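Local atomic coordinates of choline binding protein PCPA (Streptococcus pneumoniae, PDB entry 4CP6), a protein that probably sits on the pneumococcal surface through choline binding, carries a leucine-rich repeat domain and serves as a vaccine antigen. Residues 18-22 against 63-67; 54-60 against 93-99. All coordinates share one frame. Residue numbers count along the deposited sequence, not the author numbering.

Contact 1. Residues 18-22 against 63-67; sequences IIQQN and KITVG
I19 lays its CG2 methyl over two side chains of 63-67: it lies 3.7 Å from CD1 of I64 and 3.7 Å from CG2 of V66. Residues 18-21 and 63-66 are extended strands; N22 and G67 leave them with positive phi. The strands are not paired edge to edge. Their axes cross at 103° and come no closer than 9.1 Å, so side chains bridge the gap, meeting each other and, from Q21, the backbone of T65. The nearest CA pairs are I19 to V66, 8.4 Å, and Q21 to I64, 8.2 Å. I19 and Q21 point their CA-to-CB bonds toward the other strand, as do I64 and V66. I19 has chi1 m and chi2 t; I64 has p and t; V66 has chi1 t.

Q21 (chi1 m, chi2 t) donates from NE2 to O of T65 at 2.9 Å. A water donates to OE1 of Q21 at 2.7 Å and accepts from N of T65 at 2.9 Å. The amide thus reaches T65 O directly and T65 N through the water, at the border of the apolar patch. The two strands, near the surface, belong to one strongly curled mixed sheet and cross almost at right angles. Strand 18-21 pairs antiparallel with 24-32, and 63-66 with 69-76; strand 35-40 links 24-32 to 69-76. Y26, V28 and F71 of these partners adjoin the isoleucines.

Contact 2. Residues 54-60 against 93-99; sequences DGKPFTI and YYPSSIT
Backbone hydrogen bonds join strands 57-59 and 97-99 side by side in the parallel sheet of a leucine-rich repeat domain. N of F58 donates to O of S97 (3.0 Å), N of T99 to O of F58 (2.8 Å), and N of I60 to O of T99 (3.0 Å). F58 is in register with I98 and T59 with T99; the axes lie 4.6 Å apart at 23°.

The pairing extends back into the loops. N of S96 donates to O of K56 (3.0 Å), and N of G55 to O of Y94 (2.9 Å). G55, with phi 67°, turns the chain between the D54 and K56 bonds. D54, with chi1 t, accepts N of Y94 at OD1 (2.9 Å).

F58 (chi1 t) and I98 share one face. CB of F58 meets CB of P95 at 3.6 Å, and CG1 of I60 meets CG2 of I98 at 3.7 Å. F49 packs edge-to-face with F58 and Y94. On the T59 and T99 face, a water lies 3.1 Å from O of F58, 3.0 Å from OG of S97 and 2.7 Å from OG1 of T99.

In the fold
Contacts 1 and 2 both lie in the N-terminal part of the elongated chain, their centres about 21 Å apart. Strand 57-59 of contact 2 leads directly into strand 63-66 of contact 1. That short link passes from one sheet to another. Contact 2 forms the first pair of the parallel sheet that continues through 119-122, 143-146 and 166-169, with 57-59 at its edge. Contact 1 joins strands of the mixed sheet, which runs on from 69-76 into the short parallel strands 106-107 and 130-131. The centres of contacts 1 and 2 lie about 40 Å and 29 Å from the centre of the chain.

Contact 1. Residues 18-22 against 63-67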
loop_
_atom_site.group_PDB
_atom_site.type_symbol
_atom_site.label_atom_id
_atom_site.label_comp_id
_atom_site.label_asym_id
_atom_site.label_seq_id
_atom_site.Cartn_x
_atom_site.Cartn_y
_atom_site.Cartn_z
ATOM N N ILE A 18 36.397 9.697 -5.451
ATOM C CA ILE A 18 36.230 8.677 -4.423
ATOM C C ILE A 18 37.393 8.772 -3.448
ATOM O O ILE A 18 38.559 8.667 -3.870
ATOM C CB ILE A 18 36.137 7.237 -5.000
ATOM C CG1 ILE A 18 34.977 7.087 -5.992
ATOM C CG2 ILE A 18 36.089 6.153 -3.881
ATOM C CD1 ILE A 18 33.545 7.120 -5.360
ATOM N N ILE A 19 37.082 8.938 -2.150
ATOM C CA ILE A 19 38.054 8.936 -1.059
ATOM C C ILE A 19 37.785 7.657 -0.278
ATOM O O ILE A 19 36.643 7.408 0.114
ATOM C CB ILE A 19 37.930 10.185 -0.159
ATOM C CG1 ILE A 19 38.162 11.479 -0.966
ATOM C CG2 ILE A 19 38.889 10.080 1.048
ATOM C CD1 ILE A 19 37.626 12.711 -0.276
ATOM N N GLN A 20 38.810 6.811 -0.104
ATOM C CA GLN A 20 38.643 5.560 0.618
ATOM C C GLN A 20 39.462 5.611 1.876
ATOM O O GLN A 20 40.678 5.834 1.803
ATOM C CB GLN A 20 39.026 4.348 -0.242
ATOM C CG GLN A 20 38.786 3.021 0.474
ATOM C CD GLN A 20 39.159 1.835 -0.370
ATOM O OE1 GLN A 20 38.712 1.697 -1.503
ATOM N NE2 GLN A 20 39.941 0.919 0.190
ATOM N N GLN A 21 38.810 5.452 3.031
ATOM C CA GLN A 21 39.461 5.470 4.347
ATOM C C GLN A 21 38.889 4.357 5.193
ATOM O O GLN A 21 37.657 4.236 5.288
ATOM C CB GLN A 21 39.269 6.823 5.048
ATOM C CG GLN A 21 39.886 7.996 4.290
ATOM C CD GLN A 21 39.829 9.286 5.075
ATOM O OE1 GLN A 21 39.269 9.357 6.178
ATOM N NE2 GLN A 21 40.459 10.326 4.540
ATOM N N ASN A 22 39.776 3.530 5.804
ATOM C CA ASN A 22 39.399 2.392 6.642
ATOM C C ASN A 22 38.373 1.480 5.937
ATOM O O ASN A 22 37.383 1.061 6.535
ATOM C CB ASN A 22 38.943 2.864 8.029
ATOM C CG ASN A 22 38.745 1.774 9.062
ATOM O OD1 ASN A 22 37.779 1.799 9.831
ATOM N ND2 ASN A 22 39.634 0.783 9.095
ATOM N N LYS A 63 32.723 12.770 9.581
ATOM C CA LYS A 63 33.707 13.683 9.033
ATOM C C LYS A 63 34.901 12.897 8.563
ATOM O O LYS A 63 35.319 11.935 9.222
ATOM C CB LYS A 63 34.133 14.641 10.170
ATOM C CG LYS A 63 35.130 15.735 9.797
ATOM C CD LYS A 63 35.356 16.701 10.959
ATOM C CE LYS A 63 36.423 16.252 11.928
ATOM N NZ LYS A 63 36.601 17.232 13.030
ATOM N N ILE A 64 35.446 13.293 7.410
ATOM C CA ILE A 64 36.682 12.702 6.896
ATOM C C ILE A 64 37.608 13.841 6.530
ATOM O O ILE A 64 37.155 14.933 6.154
ATOM C CB ILE A 64 36.524 11.652 5.789
ATOM C CG1 ILE A 64 36.022 12.294 4.485
ATOM C CG2 ILE A 64 35.657 10.443 6.256
ATOM C CD1 ILE A 64 36.245 11.484 3.290
ATOM N N THR A 65 38.909 13.617 6.715
ATOM C CA THR A 65 39.871 14.657 6.382
ATOM C C THR A 65 40.858 14.135 5.363
ATOM O O THR A 65 41.226 12.954 5.401
ATOM C CB THR A 65 40.588 15.157 7.642
ATOM O OG1 THR A 65 41.302 14.063 8.227
ATOM C CG2 THR A 65 39.631 15.773 8.650
ATOM N N VAL A 66 41.262 15.006 4.426
ATOM C CA VAL A 66 42.256 14.661 3.408
ATOM C C VAL A 66 43.195 15.860 3.372
ATOM O O VAL A 66 42.798 16.944 2.913
ATOM C CB VAL A 66 41.646 14.335 2.016
ATOM C CG1 VAL A 66 42.733 13.924 1.024
ATOM C CG2 VAL A 66 40.585 13.241 2.129
ATOM N N GLY A 67 44.387 15.693 3.953
ATOM C CA GLY A 67 45.338 16.794 4.066
ATOM C C GLY A 67 44.738 17.905 4.901
ATOM O O GLY A 67 44.316 17.656 6.031
HETATM O O HOH W 1 39.768 11.225 8.020
#

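Contact 2. Residues 54-60 against 93-99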
loop_
_atom_site.group_PDB
_atom_site.type_symbol
_atom_site.label_atom_id
_atom_site.label_comp_id
_atom_site.label_asym_id
_atom_site.label_seq_id
_atom_site.Cartn_x
_atom_site.Cartn_y
_atom_site.Cartn_z
ATOM N N ASP A 54 30.211 -8.027 12.631
ATOM C CA ASP A 54 28.949 -8.761 12.460
ATOM C C ASP A 54 28.163 -8.829 13.768
ATOM O O ASP A 54 28.720 -9.209 14.802
ATOM C CB ASP A 54 29.237 -10.196 11.991
ATOM C CG ASP A 54 28.030 -10.905 11.410
ATOM O OD1 ASP A 54 27.198 -10.232 10.750
ATOM O OD2 ASP A 54 27.979 -12.148 11.491
ATOM N N GLY A 55 26.885 -8.420 13.735
ATOM C CA GLY A 55 26.005 -8.493 14.900
ATOM C C GLY A 55 26.375 -7.585 16.056
ATOM O O GLY A 55 25.946 -7.817 17.188
ATOM N N LYS A 56 27.117 -6.499 15.772
ATOM C CA LYS A 56 27.513 -5.526 16.799
ATOM C C LYS A 56 27.109 -4.124 16.334
ATOM O O LYS A 56 26.922 -3.919 15.134
ATOM C CB LYS A 56 29.034 -5.593 17.046
ATOM C CG LYS A 56 29.479 -6.918 17.663
ATOM C CD LYS A 56 30.883 -6.870 18.226
ATOM C CE LYS A 56 31.302 -8.254 18.678
ATOM N NZ LYS A 56 31.482 -9.187 17.526
ATOM N N PRO A 57 26.952 -3.148 17.254
ATOM C CA PRO A 57 26.558 -1.797 16.833
ATOM C C PRO A 57 27.613 -1.106 15.984
ATOM O O PRO A 57 28.826 -1.301 16.169
ATOM C CB PRO A 57 26.380 -1.056 18.166
ATOM C CG PRO A 57 26.131 -2.136 19.163
ATOM C CD PRO A 57 27.066 -3.220 18.724
ATOM N N PHE A 58 27.153 -0.287 15.029
ATOM C CA PHE A 58 28.044 0.454 14.163
ATOM C C PHE A 58 27.571 1.901 14.076
ATOM O O PHE A 58 26.348 2.141 14.057
ATOM C CB PHE A 58 28.024 -0.168 12.754
ATOM C CG PHE A 58 28.785 0.611 11.704
ATOM C CD1 PHE A 58 30.176 0.556 11.651
ATOM C CD2 PHE A 58 28.115 1.375 10.745
ATOM C CE1 PHE A 58 30.885 1.263 10.680
ATOM C CE2 PHE A 58 28.833 2.091 9.778
ATOM C CZ PHE A 58 30.206 2.013 9.742
ATOM N N THR A 59 28.497 2.852 14.006
ATOM C CA THR A 59 28.196 4.265 13.844
ATOM C C THR A 59 28.736 4.760 12.510
ATOM O O THR A 59 29.913 4.570 12.196
ATOM C CB THR A 59 28.750 5.095 15.020
ATOM O OG1 THR A 59 28.124 4.622 16.206
ATOM C CG2 THR A 59 28.456 6.605 14.875
ATOM N N ILE A 60 27.879 5.381 11.708
ATOM C CA ILE A 60 28.319 5.939 10.441
ATOM C C ILE A 60 29.234 7.116 10.740
ATOM O O ILE A 60 28.855 8.017 11.503
ATOM C CB ILE A 60 27.124 6.413 9.583
ATOM C CG1 ILE A 60 26.243 5.240 9.214
ATOM C CG2 ILE A 60 27.610 7.148 8.314
ATOM C CD1 ILE A 60 24.855 5.668 8.530
ATOM N N TYR A 93 28.784 -10.052 6.488
ATOM C CA TYR A 93 28.753 -9.441 7.813
ATOM C C TYR A 93 27.921 -8.179 7.840
ATOM O O TYR A 93 27.909 -7.428 6.869
ATOM C CB TYR A 93 30.175 -9.142 8.287
ATOM C CG TYR A 93 31.070 -10.355 8.171
ATOM C CD1 TYR A 93 30.762 -11.535 8.840
ATOM C CD2 TYR A 93 32.226 -10.319 7.397
ATOM C CE1 TYR A 93 31.585 -12.657 8.743
ATOM C CE2 TYR A 93 33.045 -11.440 7.279
ATOM C CZ TYR A 93 32.732 -12.594 7.971
ATOM O OH TYR A 93 33.561 -13.688 7.845
ATOM N N TYR A 94 27.222 -7.935 8.947
ATOM C CA TYR A 94 26.380 -6.746 8.999
ATOM C C TYR A 94 26.127 -6.397 10.459
ATOM O O TYR A 94 25.925 -7.289 11.269
ATOM C CB TYR A 94 25.036 -7.002 8.245
ATOM C CG TYR A 94 24.340 -5.715 7.881
ATOM C CD1 TYR A 94 23.492 -5.081 8.788
ATOM C CD2 TYR A 94 24.566 -5.097 6.648
ATOM C CE1 TYR A 94 22.936 -3.834 8.501
ATOM C CE2 TYR A 94 23.967 -3.876 6.329
ATOM C CZ TYR A 94 23.133 -3.259 7.256
ATOM O OH TYR A 94 22.527 -2.057 6.973
ATOM N N PRO A 95 26.127 -5.096 10.808
ATOM C CA PRO A 95 25.909 -4.707 12.205
ATOM C C PRO A 95 24.517 -5.010 12.745
ATOM O O PRO A 95 23.560 -5.164 11.992
ATOM C CB PRO A 95 26.174 -3.194 12.213
ATOM C CG PRO A 95 26.182 -2.758 10.826
ATOM C CD PRO A 95 26.445 -3.943 9.954
ATOM N N SER A 96 24.396 -5.045 14.082
ATOM C CA SER A 96 23.092 -5.300 14.717
ATOM C C SER A 96 22.254 -4.013 14.836
ATOM O O SER A 96 21.031 -4.074 15.012
ATOM C CB SER A 96 23.333 -5.854 16.108
ATOM O OG SER A 96 24.182 -4.973 16.823
ATOM N N SER A 97 22.914 -2.863 14.810
ATOM C CA SER A 97 22.265 -1.551 14.895
ATOM C C SER A 97 23.167 -0.556 14.218
ATOM O O SER A 97 24.382 -0.791 14.130
ATOM C CB SER A 97 22.020 -1.138 16.348
ATOM O OG SER A 97 23.238 -0.800 16.996
ATOM N N ILE A 98 22.605 0.541 13.709
ATOM C CA ILE A 98 23.388 1.566 13.056
ATOM C C ILE A 98 22.980 2.890 13.642
ATOM O O ILE A 98 21.767 3.162 13.745
ATOM C CB ILE A 98 23.273 1.559 11.503
ATOM C CG1 ILE A 98 23.834 0.224 10.911
ATOM C CG2 ILE A 98 23.989 2.791 10.908
ATOM C CD1 ILE A 98 23.581 0.017 9.416
ATOM N N THR A 99 23.968 3.702 14.041
ATOM C CA THR A 99 23.756 5.046 14.561
ATOM C C THR A 99 24.071 6.043 13.461
ATOM O O THR A 99 25.124 5.947 12.805
ATOM C CB THR A 99 24.584 5.268 15.826
ATOM O OG1 THR A 99 24.075 4.412 16.844
ATOM C CG2 THR A 99 24.551 6.718 16.309
HETATM O O HOH W 2 24.719 1.748 16.658
#